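Local coordinates for protein plasmodium falciparum gamete antigen 27/25 (PDB 1N81) that is needed for sexual development of the malaria parasite, has no firmly established molecular function, and may take part in protein dimerization, at residues R131-K136 with F169-V174. Numbering follows the deposited sequence.
Sequences RIMNDK and FLIDVV
M133 drives its unbranched side chain into a hollow bordered by L170 and I171 on the last turn of helix 156-173 and by V174 just past its end. The chain is extended beyond CG (chi2 -177°, chi3 173°), which sets SD and then CE out in line, so the methyl reaches V174 tip to tip; M133 CE meets V174 CB at 3.6 Å and lies close to both of its branches. Midway along the probe, M133 SD rests 3.7 Å from I171 CG1; nearer its root, M133 CG lies against L170 CB at 3.9 Å, the two side chains slanting across one another. An unbranched, flexible thioether suits this place, because it is slim enough to fit between branched neighbours. L170 points back, its CD1 lying 4.2 Å from M133 CA. This is packing between two helix ends in an all-helical fold: helix 126-133 stops here, just before helix 136-150 begins, and S167 OG of helix 156-173 hydrogen-bonds to M133 O. D135 caps the new helix through OD1, while its OD2 forms a 2.8 Å salt bridge with R131 NH1. Deeper in, V120 of helix 96-122 touches M133, V116 of that helix touches L170, and I15 of helix 13-35 touches V174, so apolar residues fit this buried side. At the outer margin, I171 CD1 comes within 4.1 Å of N134 OD1, the two side chains crossing at about a right angle; a polar amide is at home at this partly exposed border.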
loop_
_atom_site.group_PDB
_atom_site.type_symbol
_atom_site.label_atom_id
_atom_site.label_comp_id
_atom_site.label_asym_id
_atom_site.label_seq_id
_atom_site.Cartn_x
_atom_site.Cartn_y
_atom_site.Cartn_z
ATOM N N ARG A 131 -1.007 -14.321 -11.743
ATOM C CA ARG A 131 0.177 -13.975 -12.509
ATOM C C ARG A 131 0.315 -12.422 -12.558
ATOM O O ARG A 131 1.409 -11.860 -12.346
ATOM C CB ARG A 131 0.071 -14.486 -13.927
ATOM C CG ARG A 131 1.336 -14.209 -14.719
ATOM C CD ARG A 131 1.111 -14.448 -16.204
ATOM N NE ARG A 131 0.300 -13.402 -16.832
ATOM C CZ ARG A 131 0.694 -12.133 -16.990
ATOM N NH1 ARG A 131 1.898 -11.733 -16.575
ATOM N NH2 ARG A 131 -0.125 -11.257 -17.550
ATOM N N ILE A 132 -0.798 -11.738 -12.820
ATOM C CA ILE A 132 -0.775 -10.278 -12.909
ATOM C C ILE A 132 -0.314 -9.653 -11.590
ATOM O O ILE A 132 0.546 -8.784 -11.602
ATOM C CB ILE A 132 -2.161 -9.713 -13.352
ATOM C CG1 ILE A 132 -2.436 -10.132 -14.795
ATOM C CG2 ILE A 132 -2.164 -8.161 -13.305
ATOM C CD1 ILE A 132 -3.879 -9.887 -15.262
ATOM N N MET A 133 -0.843 -10.135 -10.465
ATOM C CA MET A 133 -0.460 -9.616 -9.149
ATOM C C MET A 133 1.052 -9.685 -8.927
ATOM O O MET A 133 1.646 -8.829 -8.247
ATOM C CB MET A 133 -1.146 -10.409 -8.042
ATOM C CG MET A 133 -2.638 -10.220 -7.987
ATOM S SD MET A 133 -3.351 -11.130 -6.604
ATOM C CE MET A 133 -5.024 -10.566 -6.658
ATOM N N ASN A 134 1.671 -10.693 -9.534
ATOM C CA ASN A 134 3.104 -10.919 -9.397
ATOM C C ASN A 134 3.901 -10.414 -10.595
ATOM O O ASN A 134 5.113 -10.574 -10.623
ATOM C CB ASN A 134 3.389 -12.443 -9.211
ATOM C CG ASN A 134 2.857 -12.995 -7.877
ATOM O OD1 ASN A 134 3.221 -12.513 -6.826
ATOM N ND2 ASN A 134 2.004 -14.021 -7.933
ATOM N N ASP A 135 3.244 -9.797 -11.582
ATOM C CA ASP A 135 3.973 -9.361 -12.770
ATOM C C ASP A 135 4.939 -8.195 -12.513
ATOM O O ASP A 135 4.574 -7.022 -12.657
ATOM C CB ASP A 135 2.983 -8.989 -13.894
ATOM C CG ASP A 135 3.655 -8.930 -15.275
ATOM O OD1 ASP A 135 4.861 -8.627 -15.339
ATOM O OD2 ASP A 135 2.969 -9.181 -16.286
ATOM N N LYS A 136 6.186 -8.520 -12.184
ATOM C CA LYS A 136 7.184 -7.504 -11.896
ATOM C C LYS A 136 7.447 -6.586 -13.087
ATOM O O LYS A 136 7.849 -5.423 -12.912
ATOM C CB LYS A 136 8.508 -8.144 -11.460
ATOM C CG LYS A 136 8.435 -9.175 -10.343
ATOM C CD LYS A 136 9.754 -9.980 -10.308
ATOM C CE LYS A 136 9.687 -11.261 -9.472
ATOM N NZ LYS A 136 9.887 -11.020 -8.011
ATOM N N PHE A 169 0.393 -6.874 -1.141
ATOM C CA PHE A 169 -0.840 -6.146 -0.877
ATOM C C PHE A 169 -2.002 -6.691 -1.740
ATOM O O PHE A 169 -3.103 -6.907 -1.254
ATOM C CB PHE A 169 -0.641 -4.647 -1.174
ATOM C CG PHE A 169 -1.882 -3.812 -0.947
ATOM C CD1 PHE A 169 -2.009 -3.028 0.205
ATOM C CD2 PHE A 169 -2.916 -3.812 -1.884
ATOM C CE1 PHE A 169 -3.156 -2.239 0.437
ATOM C CE2 PHE A 169 -4.068 -3.036 -1.676
ATOM C CZ PHE A 169 -4.185 -2.242 -0.500
ATOM N N LEU A 170 -1.763 -6.887 -3.027
ATOM C CA LEU A 170 -2.822 -7.372 -3.900
ATOM C C LEU A 170 -3.339 -8.759 -3.450
ATOM O O LEU A 170 -4.543 -8.970 -3.291
ATOM C CB LEU A 170 -2.306 -7.411 -5.341
ATOM C CG LEU A 170 -2.108 -5.992 -5.900
ATOM C CD1 LEU A 170 -1.295 -6.055 -7.148
ATOM C CD2 LEU A 170 -3.436 -5.318 -6.170
ATOM N N ILE A 171 -2.429 -9.695 -3.215
ATOM C CA ILE A 171 -2.842 -11.030 -2.785
ATOM C C ILE A 171 -3.681 -10.964 -1.510
ATOM O O ILE A 171 -4.711 -11.591 -1.418
ATOM C CB ILE A 171 -1.608 -11.949 -2.589
ATOM C CG1 ILE A 171 -0.978 -12.236 -3.950
ATOM C CG2 ILE A 171 -2.039 -13.276 -1.941
ATOM C CD1 ILE A 171 0.442 -12.764 -3.879
ATOM N N ASP A 172 -3.249 -10.167 -0.542
ATOM C CA ASP A 172 -3.967 -10.010 0.707
ATOM C C ASP A 172 -5.281 -9.286 0.619
ATOM O O ASP A 172 -6.202 -9.591 1.368
ATOM C CB ASP A 172 -3.164 -9.190 1.718
ATOM C CG ASP A 172 -2.071 -9.961 2.329
ATOM O OD1 ASP A 172 -1.998 -11.176 2.041
ATOM O OD2 ASP A 172 -1.302 -9.362 3.096
ATOM N N VAL A 173 -5.371 -8.311 -0.276
ATOM C CA VAL A 173 -6.560 -7.476 -0.296
ATOM C C VAL A 173 -7.625 -7.679 -1.357
ATOM O O VAL A 173 -8.805 -7.573 -1.054
ATOM C CB VAL A 173 -6.106 -5.975 -0.259
ATOM C CG1 VAL A 173 -7.315 -5.041 -0.214
ATOM C CG2 VAL A 173 -5.181 -5.754 0.975
ATOM N N VAL A 174 -7.218 -7.955 -2.588
ATOM C CA VAL A 174 -8.166 -8.164 -3.673
ATOM C C VAL A 174 -9.121 -9.284 -3.275
ATOM O O VAL A 174 -8.679 -10.329 -2.780
ATOM C CB VAL A 174 -7.447 -8.572 -4.978
ATOM C CG1 VAL A 174 -8.481 -8.890 -6.072
ATOM C CG2 VAL A 174 -6.532 -7.430 -5.453
#